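Local coordinates for putative sugar binding protein (Bacteroides vulgatus ATCC 8482, PDB 3KEZ) that probably binds sugars at the bacterial outer membrane as a calcium-containing member of the SusD family of nutrient-binding proteins, at residues Leu334-Glu339 / Arg389-Ala394; Ala340-Ala345 / Lys359-Ile364; Asn383-Arg388 / Val402-Met407. One frame throughout, in Å; residues are numbered along the deposited sequence.

How the interactions relate
All three contacts lie in the SusD-family part of the chain and share a few helices. Helix 337-350 serves interactions 1 and 2, and helix 381-392 serves interactions 1 and 3. Interaction 1, nearest the centre of the chain, is fully buried and built on charge. Interaction 2, nested along the chain inside the loop that interaction 1 closes, is an aromatic and aliphatic interface between two helices. Interaction 3 is the smallest and least enclosed, mixing apolar tips with two arginines at a helix end. The contacts meet directly: Glu339 pairs with Arg388 in a salt bridge, and Leu342 packs against Glu391.

Interaction 1 (Leu334-Glu339 / Arg389-Ala394)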
loop_
_atom_site.group_PDB
_atom_site.type_symbol
_atom_site.label_atom_id
_atom_site.label_comp_id
_atom_site.label_asym_id
_atom_site.label_seq_id
_atom_site.Cartn_x
_atom_site.Cartn_y
_atom_site.Cartn_z
ATOM N N LEU A 334 1.918 0.244 -7.014
ATOM C CA LEU A 334 1.839 -0.054 -5.594
ATOM C C LEU A 334 2.718 0.844 -4.719
ATOM O O LEU A 334 2.312 1.236 -3.644
ATOM C CB LEU A 334 2.192 -1.529 -5.380
ATOM C CG LEU A 334 1.671 -2.172 -4.111
ATOM C CD1 LEU A 334 0.149 -2.020 -4.042
ATOM C CD2 LEU A 334 2.102 -3.611 -4.147
ATOM N N ILE A 335 3.926 1.132 -5.195
ATOM C CA ILE A 335 4.879 2.086 -4.580
ATOM C C ILE A 335 5.396 3.103 -5.637
ATOM O O ILE A 335 5.938 2.733 -6.693
ATOM C CB ILE A 335 6.123 1.372 -3.943
ATOM C CG1 ILE A 335 5.683 0.318 -2.911
ATOM C CG2 ILE A 335 7.114 2.424 -3.312
ATOM C CD1 ILE A 335 6.826 -0.549 -2.376
ATOM N N ARG A 336 5.214 4.387 -5.326
ATOM C CA ARG A 336 5.541 5.493 -6.199
ATOM C C ARG A 336 6.531 6.477 -5.573
ATOM O O ARG A 336 6.456 6.737 -4.360
ATOM C CB ARG A 336 4.265 6.277 -6.533
ATOM C CG ARG A 336 3.261 5.502 -7.364
ATOM C CD ARG A 336 2.361 6.436 -8.163
ATOM N NE ARG A 336 1.372 7.118 -7.340
ATOM C CZ ARG A 336 1.184 8.441 -7.220
ATOM N NH1 ARG A 336 1.960 9.318 -7.827
ATOM N NH2 ARG A 336 0.193 8.893 -6.451
ATOM N N LEU A 337 7.406 7.059 -6.411
ATOM C CA LEU A 337 8.319 8.117 -5.967
ATOM C C LEU A 337 7.613 9.272 -5.255
ATOM O O LEU A 337 8.171 9.826 -4.312
ATOM C CB LEU A 337 9.124 8.676 -7.106
ATOM C CG LEU A 337 10.289 9.583 -6.755
ATOM C CD1 LEU A 337 11.393 8.889 -5.880
ATOM C CD2 LEU A 337 10.905 10.088 -8.080
ATOM N N SER A 338 6.382 9.601 -5.672
ATOM C CA SER A 338 5.587 10.639 -5.012
ATOM C C SER A 338 5.437 10.359 -3.514
ATOM O O SER A 338 5.460 11.288 -2.726
ATOM C CB SER A 338 4.187 10.789 -5.660
ATOM O OG SER A 338 4.207 11.365 -6.949
ATOM N N GLU A 339 5.279 9.081 -3.127
ATOM C CA GLU A 339 5.185 8.728 -1.712
ATOM C C GLU A 339 6.522 8.981 -0.983
ATOM O O GLU A 339 6.496 9.461 0.168
ATOM C CB GLU A 339 4.687 7.294 -1.434
ATOM C CG GLU A 339 4.438 7.049 0.089
ATOM C CD GLU A 339 4.373 5.605 0.500
ATOM O OE1 GLU A 339 4.306 4.738 -0.390
ATOM O OE2 GLU A 339 4.339 5.321 1.737
ATOM N N ARG A 389 -3.363 12.839 0.965
ATOM C CA ARG A 389 -4.649 12.247 0.611
ATOM C C ARG A 389 -5.071 12.567 -0.843
ATOM O O ARG A 389 -5.704 11.748 -1.500
ATOM C CB ARG A 389 -5.736 12.646 1.612
ATOM C CG ARG A 389 -6.221 14.076 1.449
ATOM C CD ARG A 389 -6.766 14.638 2.722
ATOM N NE ARG A 389 -8.129 14.194 2.890
ATOM C CZ ARG A 389 -9.014 14.738 3.717
ATOM N NH1 ARG A 389 -8.693 15.777 4.483
ATOM N NH2 ARG A 389 -10.229 14.230 3.781
ATOM N N LYS A 390 -4.706 13.745 -1.340
ATOM C CA LYS A 390 -4.976 14.096 -2.733
ATOM C C LYS A 390 -4.116 13.268 -3.630
ATOM O O LYS A 390 -4.613 12.714 -4.619
ATOM C CB LYS A 390 -4.767 15.584 -3.013
ATOM C CG LYS A 390 -5.672 16.513 -2.175
ATOM C CD LYS A 390 -5.338 18.017 -2.448
ATOM C CE LYS A 390 -6.069 18.901 -1.481
ATOM N NZ LYS A 390 -5.507 20.256 -1.504
ATOM N N GLU A 391 -2.844 13.101 -3.259
ATOM C CA GLU A 391 -1.916 12.336 -4.093
ATOM C C GLU A 391 -2.182 10.825 -4.133
ATOM O O GLU A 391 -2.044 10.207 -5.182
ATOM C CB GLU A 391 -0.472 12.598 -3.648
ATOM C CG GLU A 391 0.520 11.986 -4.588
ATOM C CD GLU A 391 0.398 12.550 -5.987
ATOM O OE1 GLU A 391 0.356 13.803 -6.117
ATOM O OE2 GLU A 391 0.352 11.755 -6.956
ATOM N N LEU A 392 -2.583 10.224 -3.011
ATOM C CA LEU A 392 -2.604 8.780 -2.882
ATOM C C LEU A 392 -4.011 8.155 -2.831
ATOM O O LEU A 392 -4.158 6.993 -2.516
ATOM C CB LEU A 392 -1.778 8.360 -1.671
ATOM C CG LEU A 392 -0.271 8.733 -1.713
ATOM C CD1 LEU A 392 0.459 8.111 -0.493
ATOM C CD2 LEU A 392 0.394 8.226 -2.994
ATOM N N VAL A 393 -5.031 8.939 -3.143
ATOM C CA VAL A 393 -6.397 8.443 -3.249
ATOM C C VAL A 393 -6.466 7.197 -4.184
ATOM O O VAL A 393 -5.867 7.175 -5.295
ATOM C CB VAL A 393 -7.374 9.568 -3.647
ATOM C CG1 VAL A 393 -7.065 10.131 -5.038
ATOM C CG2 VAL A 393 -8.809 9.089 -3.503
ATOM N N ALA A 394 -7.113 6.144 -3.655
ATOM C CA ALA A 394 -7.342 4.830 -4.358
ATOM C C ALA A 394 -6.091 3.932 -4.428
ATOM O O ALA A 394 -6.094 2.907 -5.127
ATOM C CB ALA A 394 -7.979 5.026 -5.766
#
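A bend at chi3 (-74°) in Arg336 and another at chi2 (61°) in Glu391 bring the ends of two long side chains together, so that the guanidinium meets the carboxylate. The arginine comes end-on and gives both NH1 and NH2 to a single oxygen: Arg336 NH2 lies 2.9 Å and Arg336 NH1 3.0 Å from Glu391 OE2. That oxygen lies almost in the guanidinium plane and is approached on its anti side, with the two flat groups 56° apart. Arginine suits this place because its several N-H groups can serve several acids at once: NE pairs with Glu395, and NH1 also with Glu254. Arg336 is the N-cap residue of helix 337-350, where strand 332-336, with a classic beta bulge at Leu334 and Ile335 opposite Phe257, gives way to helix; the partner sits near the C-terminal end of helix 381-392. Glu391 has further partners as well, OE2 also bonding Tyr239 and OE1 pairing with Arg302 and Arg367, a buried network likely to favour the ionised carboxylate. Leu392 lends the apolar side, Leu392 CD2 lying 3.5 Å from Arg336 NH2. Leu392 CD1 lies 4.2 Å from Glu339 CG, the two side chains crossing at about a right angle, while the Glu339 carboxylate pairs with Arg204.

Interaction 2 (Ala340-Ala345 / Lys359-Ile364); sequences AYLNAA and KYLNSI
Tyr341 and Tyr360 meet between two helical segments running roughly antiparallel, at 144° between their directions, with axes 8.0 Å apart at closest approach. The rings form an offset edge-to-face pair: the edge of Tyr360 points toward the face of Tyr341, with centroids 5.8 Å apart and planes at 69°. Ala344 lies over one face of the Tyr360 ring in a CH-pi contact, its CB 3.8 Å from the ring centroid. A methyl suits that place because it is small enough to let the ring lie close to the helix. Alanine serves likewise at Ala345, where the backbones come near and Ala345 CB rests 3.8 Å from Leu361 CD1. With Leu361 CG anti to the backbone N (chi1 -159°), Leu361 CD1 also reaches Leu342 CD2, at 3.9 Å. Ile364 adds CG1, 3.9 Å from Tyr341 CB, and also touches Leu342, while Ser363, small and only partly buried, brings CB within 3.5 Å of Tyr341 CE2. Both phenol hydroxyls find acids on helix 212-229, Tyr341 bonding Glu227 and Tyr360 bonding Glu220. Ile223 of that helix touches both tyrosines, while Leu342 and Ile364 pack against helix 381-392, placing this helical pair between two further helices.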
loop_
_atom_site.group_PDB
_atom_site.type_symbol
_atom_site.label_atom_id
_atom_site.label_comp_id
_atom_site.label_asym_id
_atom_site.label_seq_id
_atom_site.Cartn_x
_atom_site.Cartn_y
_atom_site.Cartn_z
ATOM N N ALA A 340 7.666 8.683 -1.598
ATOM C CA ALA A 340 8.929 9.028 -0.934
ATOM C C ALA A 340 8.964 10.514 -0.640
ATOM O O ALA A 340 9.353 10.883 0.464
ATOM C CB ALA A 340 10.183 8.581 -1.687
ATOM N N TYR A 341 8.527 11.362 -1.576
ATOM C CA TYR A 341 8.499 12.815 -1.320
ATOM C C TYR A 341 7.607 13.162 -0.115
ATOM O O TYR A 341 8.000 13.942 0.734
ATOM C CB TYR A 341 8.043 13.604 -2.543
ATOM C CG TYR A 341 9.160 13.931 -3.490
ATOM C CD1 TYR A 341 9.640 12.969 -4.384
ATOM C CD2 TYR A 341 9.705 15.200 -3.533
ATOM C CE1 TYR A 341 10.706 13.259 -5.235
ATOM C CE2 TYR A 341 10.731 15.513 -4.392
ATOM C CZ TYR A 341 11.240 14.534 -5.236
ATOM O OH TYR A 341 12.258 14.836 -6.105
ATOM N N LEU A 342 6.397 12.604 -0.081
ATOM C CA LEU A 342 5.451 12.850 1.014
ATOM C C LEU A 342 5.924 12.292 2.351
ATOM O O LEU A 342 5.684 12.906 3.415
ATOM C CB LEU A 342 4.064 12.304 0.670
ATOM C CG LEU A 342 3.365 12.975 -0.526
ATOM C CD1 LEU A 342 2.396 11.995 -1.201
ATOM C CD2 LEU A 342 2.686 14.315 -0.041
ATOM N N ASN A 343 6.576 11.134 2.323
ATOM C CA ASN A 343 7.206 10.602 3.534
ATOM C C ASN A 343 8.315 11.511 4.056
ATOM O O ASN A 343 8.347 11.789 5.244
ATOM C CB ASN A 343 7.714 9.173 3.273
ATOM C CG ASN A 343 6.576 8.185 3.042
ATOM O OD1 ASN A 343 5.375 8.536 3.167
ATOM N ND2 ASN A 343 6.940 6.930 2.711
ATOM N N ALA A 344 9.194 12.016 3.175
ATOM C CA ALA A 344 10.238 12.952 3.575
ATOM C C ALA A 344 9.649 14.240 4.134
ATOM O O ALA A 344 10.118 14.737 5.148
ATOM C CB ALA A 344 11.194 13.266 2.409
ATOM N N ALA A 345 8.553 14.716 3.532
ATOM C CA ALA A 345 7.888 15.931 4.002
ATOM C C ALA A 345 7.340 15.762 5.408
ATOM O O ALA A 345 7.583 16.604 6.279
ATOM C CB ALA A 345 6.797 16.357 3.049
ATOM N N LYS A 359 10.600 22.011 0.984
ATOM C CA LYS A 359 11.287 21.519 -0.218
ATOM C C LYS A 359 10.548 20.315 -0.803
ATOM O O LYS A 359 10.122 20.313 -1.971
ATOM C CB LYS A 359 12.726 21.146 0.120
ATOM C CG LYS A 359 13.582 20.721 -1.110
ATOM C CD LYS A 359 14.878 20.014 -0.669
ATOM C CE LYS A 359 15.292 18.862 -1.642
ATOM N NZ LYS A 359 16.639 18.263 -1.278
ATOM N N TYR A 360 10.337 19.294 0.021
ATOM C CA TYR A 360 9.752 18.048 -0.490
ATOM C C TYR A 360 8.272 18.209 -0.805
ATOM O O TYR A 360 7.782 17.743 -1.852
ATOM C CB TYR A 360 10.029 16.892 0.468
ATOM C CG TYR A 360 11.493 16.496 0.463
ATOM C CD1 TYR A 360 12.038 15.847 -0.651
ATOM C CD2 TYR A 360 12.330 16.726 1.551
ATOM C CE1 TYR A 360 13.344 15.456 -0.683
ATOM C CE2 TYR A 360 13.689 16.334 1.508
ATOM C CZ TYR A 360 14.172 15.707 0.380
ATOM O OH TYR A 360 15.476 15.269 0.273
ATOM N N LEU A 361 7.552 18.930 0.041
ATOM C CA LEU A 361 6.147 19.072 -0.199
ATOM C C LEU A 361 5.887 19.896 -1.443
ATOM O O LEU A 361 4.949 19.606 -2.176
ATOM C CB LEU A 361 5.429 19.648 1.006
ATOM C CG LEU A 361 3.960 19.321 0.963
ATOM C CD1 LEU A 361 3.759 17.819 1.226
ATOM C CD2 LEU A 361 3.222 20.163 1.968
ATOM N N ASN A 362 6.754 20.890 -1.697
ATOM C CA ASN A 362 6.556 21.795 -2.806
ATOM C C ASN A 362 6.653 21.057 -4.147
ATOM O O ASN A 362 5.946 21.400 -5.080
ATOM C CB ASN A 362 7.512 23.002 -2.753
ATOM C CG ASN A 362 6.794 24.324 -2.930
ATOM O OD1 ASN A 362 5.560 24.391 -2.948
ATOM N ND2 ASN A 362 7.568 25.393 -3.064
ATOM N N SER A 363 7.475 20.026 -4.222
ATOM C CA SER A 363 7.588 19.232 -5.426
ATOM C C SER A 363 6.221 18.581 -5.778
ATOM O O SER A 363 5.827 18.569 -6.945
ATOM C CB SER A 363 8.714 18.180 -5.273
ATOM O OG SER A 363 10.004 18.793 -5.343
ATOM N N ILE A 364 5.507 18.066 -4.772
ATOM C CA ILE A 364 4.182 17.495 -4.981
ATOM C C ILE A 364 3.153 18.581 -5.314
ATOM O O ILE A 364 2.436 18.455 -6.319
ATOM C CB ILE A 364 3.738 16.612 -3.824
ATOM C CG1 ILE A 364 4.756 15.472 -3.634
ATOM C CG2 ILE A 364 2.380 16.021 -4.080
ATOM C CD1 ILE A 364 5.079 14.624 -4.939
#

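Interaction 3 (Asn383-Arg388 / Val402-Met407); sequences NVLDER and VIRNGM
Two arginines, Arg388 and Arg404, come together here with like charge, Arg404 NH2 standing 4.2 Å from Arg388 NE over one face of the Arg388 guanidinium. The planes are 83° apart, nearly perpendicular, so one group presents its edge to the other's face. Arg404 starts from the crowded position, CG between the backbone N and the carbonyl carbon (chi1 74°), and then runs extended to NE, which carries its guanidinium out to Arg388. Next to the two guanidiniums, Leu385 supplies the apolar part. Leu385 CD2 lies 4.0 Å from Arg404 NH2, while Leu385 CD1 meets two side chains tip to tip: Asn405 ND2 at 3.6 Å and selenomethionine Met407 SE at 3.7 Å. A branched leucine suits this spot, since each methyl can serve a different neighbour, and the long, extended Met407, partly exposed, reaches it with its selenium and CE. Val402-Met407 closes the helix that begins at 398 with a Schellman motif, Met407 N bonded to Val402 O and Gly406 N to Ile403 O; Gly406 is the C-prime residue, whose positive phi a glycine adopts readily. Asp401 pairs with NE of both arginines and its O accepts from Asn405 ND2; Glu346 pairs with Arg404, Glu339 with Arg388. These acids probably offset the repulsion between the two cations.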
loop_
_atom_site.group_PDB
_atom_site.type_symbol
_atom_site.label_atom_id
_atom_site.label_comp_id
_atom_site.label_asym_id
_atom_site.label_seq_id
_atom_site.Cartn_x
_atom_site.Cartn_y
_atom_site.Cartn_z
ATOM N N ASN A 383 -1.215 19.604 7.246
ATOM C CA ASN A 383 -0.910 20.149 5.911
ATOM C C ASN A 383 -0.347 19.044 5.017
ATOM O O ASN A 383 -0.749 18.896 3.864
ATOM C CB ASN A 383 0.173 21.246 5.959
ATOM C CG ASN A 383 -0.264 22.552 6.621
ATOM O OD1 ASN A 383 0.605 23.358 6.952
ATOM N ND2 ASN A 383 -1.555 22.812 6.754
ATOM N N VAL A 384 0.599 18.272 5.562
ATOM C CA VAL A 384 1.226 17.209 4.812
ATOM C C VAL A 384 0.249 16.077 4.472
ATOM O O VAL A 384 0.174 15.635 3.311
ATOM C CB VAL A 384 2.509 16.680 5.478
ATOM C CG1 VAL A 384 3.029 15.480 4.713
ATOM C CG2 VAL A 384 3.580 17.770 5.527
ATOM N N LEU A 385 -0.523 15.650 5.453
ATOM C CA LEU A 385 -1.553 14.626 5.230
ATOM C C LEU A 385 -2.686 15.069 4.254
ATOM O O LEU A 385 -3.215 14.257 3.488
ATOM C CB LEU A 385 -2.121 14.172 6.556
ATOM C CG LEU A 385 -1.172 13.465 7.541
ATOM C CD1 LEU A 385 -1.879 13.077 8.818
ATOM C CD2 LEU A 385 -0.451 12.243 6.884
ATOM N N ASP A 386 -3.034 16.346 4.282
ATOM C CA ASP A 386 -3.948 16.899 3.305
ATOM C C ASP A 386 -3.433 16.893 1.869
ATOM O O ASP A 386 -4.199 16.636 0.969
ATOM C CB ASP A 386 -4.418 18.287 3.696
ATOM C CG ASP A 386 -5.529 18.233 4.747
ATOM O OD1 ASP A 386 -6.008 17.118 5.075
ATOM O OD2 ASP A 386 -5.846 19.298 5.297
ATOM N N GLU A 387 -2.136 17.149 1.660
ATOM C CA GLU A 387 -1.537 16.880 0.365
ATOM C C GLU A 387 -1.483 15.366 0.036
ATOM O O GLU A 387 -1.832 14.946 -1.080
ATOM C CB GLU A 387 -0.152 17.492 0.279
ATOM C CG GLU A 387 0.428 17.575 -1.149
ATOM C CD GLU A 387 -0.373 18.459 -2.083
ATOM O OE1 GLU A 387 -1.031 19.410 -1.616
ATOM O OE2 GLU A 387 -0.333 18.208 -3.304
ATOM N N ARG A 388 -1.059 14.553 0.993
ATOM C CA ARG A 388 -0.919 13.109 0.779
ATOM C C ARG A 388 -2.261 12.465 0.332
ATOM O O ARG A 388 -2.286 11.621 -0.556
ATOM C CB ARG A 388 -0.412 12.450 2.071
ATOM C CG ARG A 388 -0.073 10.970 1.996
ATOM C CD ARG A 388 0.071 10.352 3.400
ATOM N NE ARG A 388 0.542 8.981 3.329
ATOM C CZ ARG A 388 1.811 8.633 3.033
ATOM N NH1 ARG A 388 2.757 9.541 2.807
ATOM N NH2 ARG A 388 2.126 7.351 2.946
ATOM N N VAL A 402 -4.674 8.528 8.789
ATOM C CA VAL A 402 -5.379 9.217 9.846
ATOM C C VAL A 402 -5.174 8.475 11.192
ATOM O O VAL A 402 -4.715 9.074 12.211
ATOM C CB VAL A 402 -6.880 9.292 9.510
ATOM C CG1 VAL A 402 -7.628 10.005 10.634
ATOM C CG2 VAL A 402 -7.075 10.055 8.190
ATOM N N ILE A 403 -5.464 7.186 11.175
ATOM C CA ILE A 403 -5.572 6.394 12.393
ATOM C C ILE A 403 -4.195 6.292 13.086
ATOM O O ILE A 403 -4.111 6.378 14.309
ATOM C CB ILE A 403 -6.170 4.997 12.120
ATOM C CG1 ILE A 403 -7.662 5.078 11.751
ATOM C CG2 ILE A 403 -5.947 4.065 13.335
ATOM C CD1 ILE A 403 -8.624 5.666 12.866
ATOM N N ARG A 404 -3.127 6.161 12.297
ATOM C CA ARG A 404 -1.784 5.932 12.839
ATOM C C ARG A 404 -1.276 7.120 13.613
ATOM O O ARG A 404 -0.359 7.015 14.451
ATOM C CB ARG A 404 -0.805 5.578 11.713
ATOM C CG ARG A 404 -0.363 6.721 10.794
ATOM C CD ARG A 404 0.502 6.137 9.671
ATOM N NE ARG A 404 0.678 7.035 8.532
ATOM C CZ ARG A 404 1.506 8.084 8.482
ATOM N NH1 ARG A 404 2.173 8.493 9.549
ATOM N NH2 ARG A 404 1.547 8.814 7.377
ATOM N N ASN A 405 -1.826 8.283 13.268
ATOM C CA ASN A 405 -1.456 9.528 13.896
ATOM C C ASN A 405 -2.352 9.920 15.061
ATOM O O ASN A 405 -2.285 11.065 15.547
ATOM C CB ASN A 405 -1.394 10.626 12.819
ATOM C CG ASN A 405 -0.190 10.487 11.950
ATOM O OD1 ASN A 405 0.936 10.513 12.447
ATOM N ND2 ASN A 405 -0.398 10.342 10.652
ATOM N N GLY A 406 -3.167 8.993 15.540
ATOM C CA GLY A 406 -4.115 9.294 16.612
ATOM C C GLY A 406 -5.168 10.325 16.249
ATOM O O GLY A 406 -5.726 11.025 17.115
HETATM N N MSE A 407 -5.467 10.400 14.960
HETATM C CA MSE A 407 -6.487 11.270 14.493
HETATM C C MSE A 407 -7.786 10.494 14.319
HETATM O O MSE A 407 -7.786 9.260 14.274
HETATM C CB MSE A 407 -6.043 11.951 13.207
HETATM C CG MSE A 407 -4.867 12.875 13.403
HETATM SE SE MSE A 407 -4.169 13.411 11.699
HETATM C CE MSE A 407 -2.868 14.652 12.239
#